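Local coordinates for protein pyocin S5 (Pseudomonas aeruginosa PAO1, PDB 6THK) that kills susceptible bacteria as a bacteriocin, probably by forming channels that depolarise the cytoplasmic membrane after its import into the cell, at residues I358-F368 with W435-A446; A451-F459 with F472-I483. The protein carries 1 engineered substitution. All coordinates share one frame; numbering follows the deposited sequence.

Contact 1: I358-F368 with W435-A446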
# COMPACT_ATOMS: atom_id res chain seq x y z
N ILE A 358 -5.18 53.18 -16.32
CA ILE A 358 -6.02 54.04 -17.15
C ILE A 358 -6.26 55.36 -16.41
O ILE A 358 -6.48 55.35 -15.19
CB ILE A 358 -7.31 53.27 -17.46
CG1 ILE A 358 -7.00 52.12 -18.42
CG2 ILE A 358 -8.45 54.17 -17.98
CD1 ILE A 358 -7.78 50.88 -18.23
N ARG A 359 -6.20 56.49 -17.12
CA ARG A 359 -6.45 57.81 -16.52
C ARG A 359 -7.95 58.01 -16.26
O ARG A 359 -8.77 57.12 -16.51
CB ARG A 359 -5.90 58.93 -17.42
CG ARG A 359 -4.40 58.86 -17.66
CD ARG A 359 -3.97 59.80 -18.76
NE ARG A 359 -3.91 61.19 -18.31
CZ ARG A 359 -3.82 62.24 -19.13
NH1 ARG A 359 -3.79 62.07 -20.44
NH2 ARG A 359 -3.78 63.47 -18.63
N SER A 360 -8.31 59.18 -15.72
CA SER A 360 -9.70 59.50 -15.47
C SER A 360 -10.24 60.16 -16.75
O SER A 360 -9.44 60.67 -17.53
CB SER A 360 -9.82 60.45 -14.28
OG SER A 360 -9.12 61.65 -14.55
N SER A 361 -11.57 60.14 -16.95
CA SER A 361 -12.20 60.77 -18.11
C SER A 361 -11.89 62.26 -18.14
O SER A 361 -11.56 62.77 -19.20
CB SER A 361 -13.71 60.52 -18.11
OG SER A 361 -14.36 61.27 -17.10
N ALA A 362 -11.90 62.94 -16.97
CA ALA A 362 -11.57 64.36 -16.81
C ALA A 362 -10.16 64.69 -17.33
O ALA A 362 -10.00 65.63 -18.11
CB ALA A 362 -11.70 64.77 -15.35
N GLU A 363 -9.15 63.88 -16.93
CA GLU A 363 -7.76 64.03 -17.37
C GLU A 363 -7.70 63.91 -18.90
O GLU A 363 -7.25 64.84 -19.57
CB GLU A 363 -6.83 62.98 -16.69
CG GLU A 363 -6.43 63.29 -15.26
CD GLU A 363 -5.50 62.27 -14.60
OE1 GLU A 363 -4.32 62.21 -15.00
OE2 GLU A 363 -5.95 61.57 -13.66
N ALA A 364 -8.24 62.79 -19.43
CA ALA A 364 -8.31 62.46 -20.86
C ALA A 364 -9.00 63.53 -21.68
O ALA A 364 -8.49 63.90 -22.73
CB ALA A 364 -9.01 61.13 -21.05
N ILE A 365 -10.16 64.04 -21.18
CA ILE A 365 -10.95 65.11 -21.82
C ILE A 365 -10.10 66.38 -21.90
O ILE A 365 -10.05 66.98 -22.97
CB ILE A 365 -12.34 65.32 -21.12
CG1 ILE A 365 -13.31 64.17 -21.45
CG2 ILE A 365 -12.96 66.68 -21.50
CD1 ILE A 365 -14.40 63.90 -20.41
N LYS A 366 -9.40 66.73 -20.80
CA LYS A 366 -8.50 67.90 -20.72
C LYS A 366 -7.33 67.80 -21.70
O LYS A 366 -7.08 68.78 -22.41
CB LYS A 366 -8.01 68.14 -19.28
N SER A 367 -6.65 66.63 -21.78
CA SER A 367 -5.52 66.39 -22.70
C SER A 367 -5.99 66.41 -24.14
O SER A 367 -5.36 67.07 -24.97
CB SER A 367 -4.85 65.05 -22.41
OG SER A 367 -4.28 64.97 -21.12
N PHE A 368 -7.09 65.69 -24.44
CA PHE A 368 -7.67 65.58 -25.79
C PHE A 368 -8.27 66.88 -26.32
O PHE A 368 -8.17 67.13 -27.52
CB PHE A 368 -8.68 64.43 -25.86
CG PHE A 368 -9.09 64.03 -27.26
CD1 PHE A 368 -8.26 63.23 -28.04
CD2 PHE A 368 -10.30 64.45 -27.79
CE1 PHE A 368 -8.64 62.86 -29.34
CE2 PHE A 368 -10.67 64.09 -29.09
CZ PHE A 368 -9.84 63.29 -29.85
N TRP A 435 -16.13 63.69 -27.85
CA TRP A 435 -15.43 62.55 -27.30
C TRP A 435 -15.62 62.41 -25.78
O TRP A 435 -15.31 61.37 -25.21
CB TRP A 435 -13.95 62.60 -27.68
CG TRP A 435 -13.72 62.25 -29.11
CD1 TRP A 435 -13.59 63.11 -30.15
CD2 TRP A 435 -13.62 60.94 -29.66
NE1 TRP A 435 -13.41 62.42 -31.31
CE2 TRP A 435 -13.43 61.08 -31.04
CE3 TRP A 435 -13.68 59.66 -29.13
CZ2 TRP A 435 -13.29 60.00 -31.89
CZ3 TRP A 435 -13.54 58.59 -29.97
CH2 TRP A 435 -13.35 58.76 -31.33
N LYS A 436 -16.11 63.47 -25.14
CA LYS A 436 -16.40 63.44 -23.69
C LYS A 436 -17.25 62.19 -23.30
O LYS A 436 -16.81 61.46 -22.41
CB LYS A 436 -17.05 64.75 -23.19
CG LYS A 436 -16.19 66.00 -23.44
CD LYS A 436 -16.71 67.25 -22.70
CE LYS A 436 -17.86 67.96 -23.39
NZ LYS A 436 -17.42 68.69 -24.61
N PRO A 437 -18.35 61.82 -24.03
CA PRO A 437 -19.09 60.60 -23.67
C PRO A 437 -18.34 59.30 -24.00
O PRO A 437 -18.78 58.23 -23.59
CB PRO A 437 -20.40 60.72 -24.47
CG PRO A 437 -20.47 62.17 -24.89
CD PRO A 437 -19.04 62.54 -25.12
N PHE A 438 -17.33 59.38 -24.86
CA PHE A 438 -16.51 58.20 -25.10
C PHE A 438 -15.58 57.89 -23.94
O PHE A 438 -15.45 56.76 -23.51
CB PHE A 438 -15.67 58.32 -26.36
CG PHE A 438 -14.77 57.14 -26.58
CD1 PHE A 438 -15.28 55.96 -27.08
CD2 PHE A 438 -13.45 57.19 -26.22
CE1 PHE A 438 -14.47 54.87 -27.26
CE2 PHE A 438 -12.63 56.10 -26.40
CZ PHE A 438 -13.14 54.94 -26.91
N PHE A 439 -14.88 58.92 -23.48
CA PHE A 439 -13.93 58.80 -22.39
C PHE A 439 -14.64 58.36 -21.12
O PHE A 439 -14.12 57.56 -20.36
CB PHE A 439 -13.16 60.11 -22.18
CG PHE A 439 -12.21 60.42 -23.29
CD1 PHE A 439 -11.27 59.50 -23.70
CD2 PHE A 439 -12.26 61.63 -23.94
CE1 PHE A 439 -10.40 59.78 -24.72
CE2 PHE A 439 -11.39 61.92 -24.97
CZ PHE A 439 -10.46 61.00 -25.36
N VAL A 440 -15.83 58.90 -20.90
CA VAL A 440 -16.61 58.53 -19.74
C VAL A 440 -16.96 57.05 -19.82
O VAL A 440 -16.90 56.35 -18.82
CB VAL A 440 -17.91 59.34 -19.66
CG1 VAL A 440 -18.91 58.64 -18.76
CG2 VAL A 440 -17.63 60.74 -19.14
N LYS A 441 -17.34 56.58 -21.00
CA LYS A 441 -17.66 55.18 -21.17
C LYS A 441 -16.46 54.28 -20.91
O LYS A 441 -16.58 53.26 -20.25
CB LYS A 441 -18.24 54.93 -22.56
CG LYS A 441 -18.10 53.51 -23.07
CD LYS A 441 -19.39 52.74 -22.92
CE LYS A 441 -19.16 51.41 -22.25
NZ LYS A 441 -20.10 50.37 -22.73
N ILE A 442 -15.29 54.64 -21.43
CA ILE A 442 -14.10 53.82 -21.19
C ILE A 442 -13.68 53.83 -19.73
O ILE A 442 -13.35 52.80 -19.17
CB ILE A 442 -12.90 54.13 -22.12
CG1 ILE A 442 -12.89 55.57 -22.58
CG2 ILE A 442 -12.91 53.21 -23.32
CD1 ILE A 442 -11.78 55.85 -23.56
N GLU A 443 -13.75 55.00 -19.08
CA GLU A 443 -13.37 55.08 -17.68
C GLU A 443 -14.28 54.22 -16.84
O GLU A 443 -13.83 53.52 -15.95
CB GLU A 443 -13.45 56.53 -17.18
CG GLU A 443 -13.65 56.64 -15.68
CD GLU A 443 -14.18 57.99 -15.27
OE1 GLU A 443 -15.42 58.15 -15.21
OE2 GLU A 443 -13.37 58.90 -15.00
N THR A 444 -15.57 54.28 -17.13
CA THR A 444 -16.53 53.48 -16.42
C THR A 444 -16.30 52.00 -16.66
O THR A 444 -16.28 51.20 -15.74
CB THR A 444 -17.94 53.80 -16.94
OG1 THR A 444 -18.33 55.09 -16.46
CG2 THR A 444 -18.93 52.76 -16.50
N LEU A 445 -16.07 51.65 -17.92
CA LEU A 445 -15.86 50.26 -18.30
C LEU A 445 -14.59 49.65 -17.73
O LEU A 445 -14.59 48.53 -17.23
CB LEU A 445 -15.84 50.16 -19.82
CG LEU A 445 -15.28 48.89 -20.44
CD1 LEU A 445 -16.38 47.87 -20.61
CD2 LEU A 445 -14.64 49.23 -21.78
N ALA A 446 -13.52 50.43 -17.76
CA ALA A 446 -12.21 50.00 -17.29
C ALA A 446 -11.55 50.75 -16.13
O ALA A 446 -10.34 50.80 -16.06
CB ALA A 446 -11.24 49.96 -18.46
O HOH W 1 -13.34 61.71 -14.18
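Phe439 is the main bump: its side chain drops as a knob into the hole formed by Ser361, Ala364, Ile365 and Phe368 on helix 361-378. The floor is Ala364, whose CB makes a CH-pi contact over one face of the ring, 4.0 Å from the centroid of Phe439. Ile365 slides past that ring in the opposite direction, CG1 lying 3.7 Å from Phe439 CD2, and its branches cross the aliphatic part of Lys436 at about a right angle. Beyond Ile365, the edge of Phe439 is turned, offset, toward the face of Phe368, with planes at 69°. Phe368 has CG anti to the backbone N (chi1 -167°), which turns the Phe368 edge toward the face of the five-membered ring of Trp435; CE2 of Phe368 is 3.3 Å from CD1 of Trp435, completing an aromatic cluster. At the N-terminal end of helix 361-378 the chemistry turns polar. Ser361 N donates to Glu443 OE2 at 2.9 Å, almost straight (176°) but from above the carboxylate plane, and a water that donates to OE2 also joins Ser361 OG. Ahead of the helix, Ile358 in the loop puts CD1 3.6 Å from Ala446 CB. The contact joins two roughly antiparallel helices of the colicin pore-forming domain; Trp435 also packs on helix 419-431 and on Val478 of helix 468-481, while Ile358 reaches Leu454 of helix 451-464.

Contact 2: A451-F459 with F472-I483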
# COMPACT_ATOMS: atom_id res chain seq x y z
N ALA A 451 -3.48 49.96 -18.24
CA ALA A 451 -3.50 50.71 -19.50
C ALA A 451 -3.33 49.80 -20.72
O ALA A 451 -3.90 50.06 -21.77
CB ALA A 451 -2.47 51.83 -19.48
N SER A 452 -2.56 48.72 -20.57
CA SER A 452 -2.31 47.72 -21.59
C SER A 452 -3.60 47.03 -22.07
O SER A 452 -3.68 46.62 -23.21
CB SER A 452 -1.31 46.68 -21.09
OG SER A 452 -0.20 47.31 -20.50
N TRP A 453 -4.59 46.87 -21.19
CA TRP A 453 -5.87 46.30 -21.58
C TRP A 453 -6.54 47.17 -22.64
O TRP A 453 -7.11 46.66 -23.59
CB TRP A 453 -6.79 46.12 -20.37
CG TRP A 453 -8.02 45.39 -20.74
CD1 TRP A 453 -8.11 44.11 -21.17
CD2 TRP A 453 -9.35 45.90 -20.75
NE1 TRP A 453 -9.41 43.78 -21.43
CE2 TRP A 453 -10.19 44.87 -21.18
CE3 TRP A 453 -9.92 47.13 -20.42
CZ2 TRP A 453 -11.56 45.02 -21.30
CZ3 TRP A 453 -11.27 47.28 -20.55
CH2 TRP A 453 -12.08 46.24 -20.98
N LEU A 454 -6.46 48.49 -22.48
CA LEU A 454 -7.00 49.44 -23.45
C LEU A 454 -6.28 49.29 -24.79
O LEU A 454 -6.90 49.37 -25.84
CB LEU A 454 -6.79 50.87 -22.98
CG LEU A 454 -7.72 51.48 -21.94
CD1 LEU A 454 -7.51 52.98 -21.90
CD2 LEU A 454 -9.16 51.13 -22.25
N VAL A 455 -4.97 49.08 -24.73
CA VAL A 455 -4.14 48.87 -25.91
C VAL A 455 -4.57 47.59 -26.62
O VAL A 455 -4.60 47.54 -27.83
CB VAL A 455 -2.64 48.84 -25.57
CG1 VAL A 455 -1.83 48.66 -26.84
CG2 VAL A 455 -2.23 50.11 -24.87
N GLY A 456 -4.91 46.56 -25.85
CA GLY A 456 -5.41 45.32 -26.42
C GLY A 456 -6.71 45.57 -27.17
O GLY A 456 -6.91 45.03 -28.24
N ILE A 457 -7.57 46.40 -26.59
CA ILE A 457 -8.84 46.78 -27.19
C ILE A 457 -8.58 47.50 -28.51
O ILE A 457 -9.23 47.24 -29.51
CB ILE A 457 -9.64 47.68 -26.24
CG1 ILE A 457 -10.25 46.84 -25.13
CG2 ILE A 457 -10.70 48.45 -26.99
CD1 ILE A 457 -10.90 47.65 -24.04
N ALA A 458 -7.61 48.41 -28.51
CA ALA A 458 -7.20 49.16 -29.71
C ALA A 458 -6.72 48.23 -30.82
O ALA A 458 -7.14 48.34 -31.96
CB ALA A 458 -6.11 50.16 -29.34
N PHE A 459 -5.86 47.30 -30.46
CA PHE A 459 -5.28 46.32 -31.37
C PHE A 459 -6.32 45.28 -31.84
O PHE A 459 -6.36 44.97 -33.03
CB PHE A 459 -4.05 45.65 -30.72
CG PHE A 459 -2.82 46.52 -30.48
CD1 PHE A 459 -2.84 47.89 -30.74
CD2 PHE A 459 -1.63 45.97 -29.99
CE1 PHE A 459 -1.70 48.68 -30.54
CE2 PHE A 459 -0.50 46.76 -29.78
CZ PHE A 459 -0.54 48.11 -30.07
N PHE A 472 -7.42 53.55 -37.57
CA PHE A 472 -6.50 52.91 -36.60
C PHE A 472 -5.64 53.93 -35.85
O PHE A 472 -5.44 53.77 -34.66
CB PHE A 472 -5.65 51.81 -37.23
CG PHE A 472 -4.71 51.11 -36.27
CD1 PHE A 472 -5.19 50.48 -35.12
CD2 PHE A 472 -3.35 51.03 -36.53
CE1 PHE A 472 -4.33 49.81 -34.25
CE2 PHE A 472 -2.48 50.37 -35.65
CZ PHE A 472 -2.99 49.75 -34.52
N ALA A 473 -5.22 55.01 -36.52
CA ALA A 473 -4.46 56.09 -35.93
C ALA A 473 -5.33 56.89 -34.95
O ALA A 473 -4.85 57.27 -33.88
CB ALA A 473 -3.92 57.01 -37.02
N LEU A 474 -6.61 57.18 -35.31
CA LEU A 474 -7.53 57.91 -34.43
C LEU A 474 -7.84 57.08 -33.18
O LEU A 474 -7.92 57.64 -32.08
CB LEU A 474 -8.81 58.28 -35.20
CG LEU A 474 -9.86 59.12 -34.47
CD1 LEU A 474 -9.27 60.40 -33.90
CD2 LEU A 474 -11.00 59.47 -35.41
N VAL A 475 -7.91 55.76 -33.35
CA VAL A 475 -8.14 54.84 -32.25
C VAL A 475 -6.96 54.91 -31.29
O VAL A 475 -7.14 55.02 -30.09
CB VAL A 475 -8.31 53.40 -32.75
CG1 VAL A 475 -7.96 52.42 -31.66
CG2 VAL A 475 -9.72 53.17 -33.25
N MET A 476 -5.76 54.84 -31.82
CA MET A 476 -4.54 54.95 -31.01
C MET A 476 -4.44 56.29 -30.34
O MET A 476 -4.01 56.33 -29.20
CB MET A 476 -3.29 54.68 -31.83
CG MET A 476 -3.21 53.28 -32.32
SD MET A 476 -1.54 52.86 -32.83
CE MET A 476 -1.39 53.78 -34.40
N ALA A 477 -4.88 57.37 -31.01
CA ALA A 477 -4.87 58.72 -30.44
C ALA A 477 -5.81 58.82 -29.22
O ALA A 477 -5.41 59.30 -28.16
CB ALA A 477 -5.23 59.74 -31.50
N VAL A 478 -7.00 58.28 -29.39
CA VAL A 478 -8.03 58.24 -28.37
C VAL A 478 -7.61 57.37 -27.17
O VAL A 478 -7.78 57.77 -26.03
CB VAL A 478 -9.34 57.79 -29.03
CG1 VAL A 478 -10.15 56.91 -28.12
CG2 VAL A 478 -10.14 58.98 -29.52
N THR A 479 -7.06 56.19 -27.45
CA THR A 479 -6.51 55.25 -26.45
C THR A 479 -5.34 55.93 -25.69
O THR A 479 -5.26 55.82 -24.48
CB THR A 479 -6.03 53.97 -27.15
OG1 THR A 479 -7.15 53.38 -27.81
CG2 THR A 479 -5.39 52.96 -26.22
N GLY A 480 -4.45 56.61 -26.44
CA GLY A 480 -3.29 57.32 -25.92
C GLY A 480 -3.63 58.43 -24.94
O GLY A 480 -2.92 58.60 -23.95
N ALA A 481 -4.72 59.19 -25.18
CA ALA A 481 -5.22 60.25 -24.27
C ALA A 481 -5.62 59.66 -22.90
O ALA A 481 -5.63 60.36 -21.89
CB ALA A 481 -6.43 60.94 -24.89
N MET A 482 -5.94 58.37 -22.88
CA MET A 482 -6.37 57.64 -21.69
C MET A 482 -5.19 57.05 -20.92
O MET A 482 -5.39 56.49 -19.83
CB MET A 482 -7.33 56.54 -22.13
CG MET A 482 -8.41 56.27 -21.15
SD MET A 482 -9.65 57.55 -21.20
CE MET A 482 -10.03 57.71 -19.48
N ILE A 483 -3.97 57.17 -21.49
CA ILE A 483 -2.75 56.59 -20.93
C ILE A 483 -1.73 57.65 -20.52
O ILE A 483 -1.47 57.82 -19.33
CB ILE A 483 -2.14 55.54 -21.91
CG1 ILE A 483 -3.18 54.46 -22.28
CG2 ILE A 483 -0.85 54.93 -21.34
CD1 ILE A 483 -2.80 53.53 -23.44
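Residues 451-459 and 472-481 form nearly antiparallel helical segments, at 167° with their axes 9.9 Å apart, as expected of the helical hairpin in the pore-forming domain of channel-forming colicins. Toward the Phe459 end, Ala458 CB sits 3.7 Å from Val475 CG1 and equally near Thr479 OG1. Thr479 puts its methyl anti to the backbone N, chi1 being -60° for OG1, so that CG2 lies against the backbone of Leu454, 3.9 Å from its O. The hydroxyl is turned back to its own helix, donating to Val475 O at 2.8 Å from above the carbonyl plane; that oxygen also accepts from Thr479 N. Nearer Ile483, Leu454 CD1 presses tightly on Met482 CG at 3.5 Å, the Met482 chain bending away beyond it. Ile483 spreads over two partners: CG1 and CG2 both touch Ala451 CB, and CD1 meets Val455 CG2 at 3.8 Å, the Val455 and Ile483 side chains crossing at about a right angle. At the other end the Phe472 ring turns its edge to Ala458 O and to Phe459 CD1, which is 4.2 Å from Phe472 CZ. Every touching residue is buried and the one hydroxyl among them is satisfied within its own helix, so between these segments the contact is essentially van der Waals, consistent with a hairpin that probably inserts into the membrane, as in other channel-forming colicins.

In the fold
Contact 2 belongs to the buried hydrophobic hairpin of the pore-forming domain, whereas contact 1 is only partly buried and lies about 12 Å away, between centres, where helices 361-378 and 436-446 pack against that hairpin. Their chemistry follows: contact 1 combines an aromatic cluster with a carboxylate that takes a backbone N-H and a water, while contact 2 is mostly aliphatic, with two phenylalanines at one end. The two share no helix, but helix 436-446 is followed, after a short connection, by helix 451-464, and they touch where Arg359 N probably hydrogen-bonds Met482 O at 2.8 Å. Met482 also packs on Phe439, the central knob of contact 1.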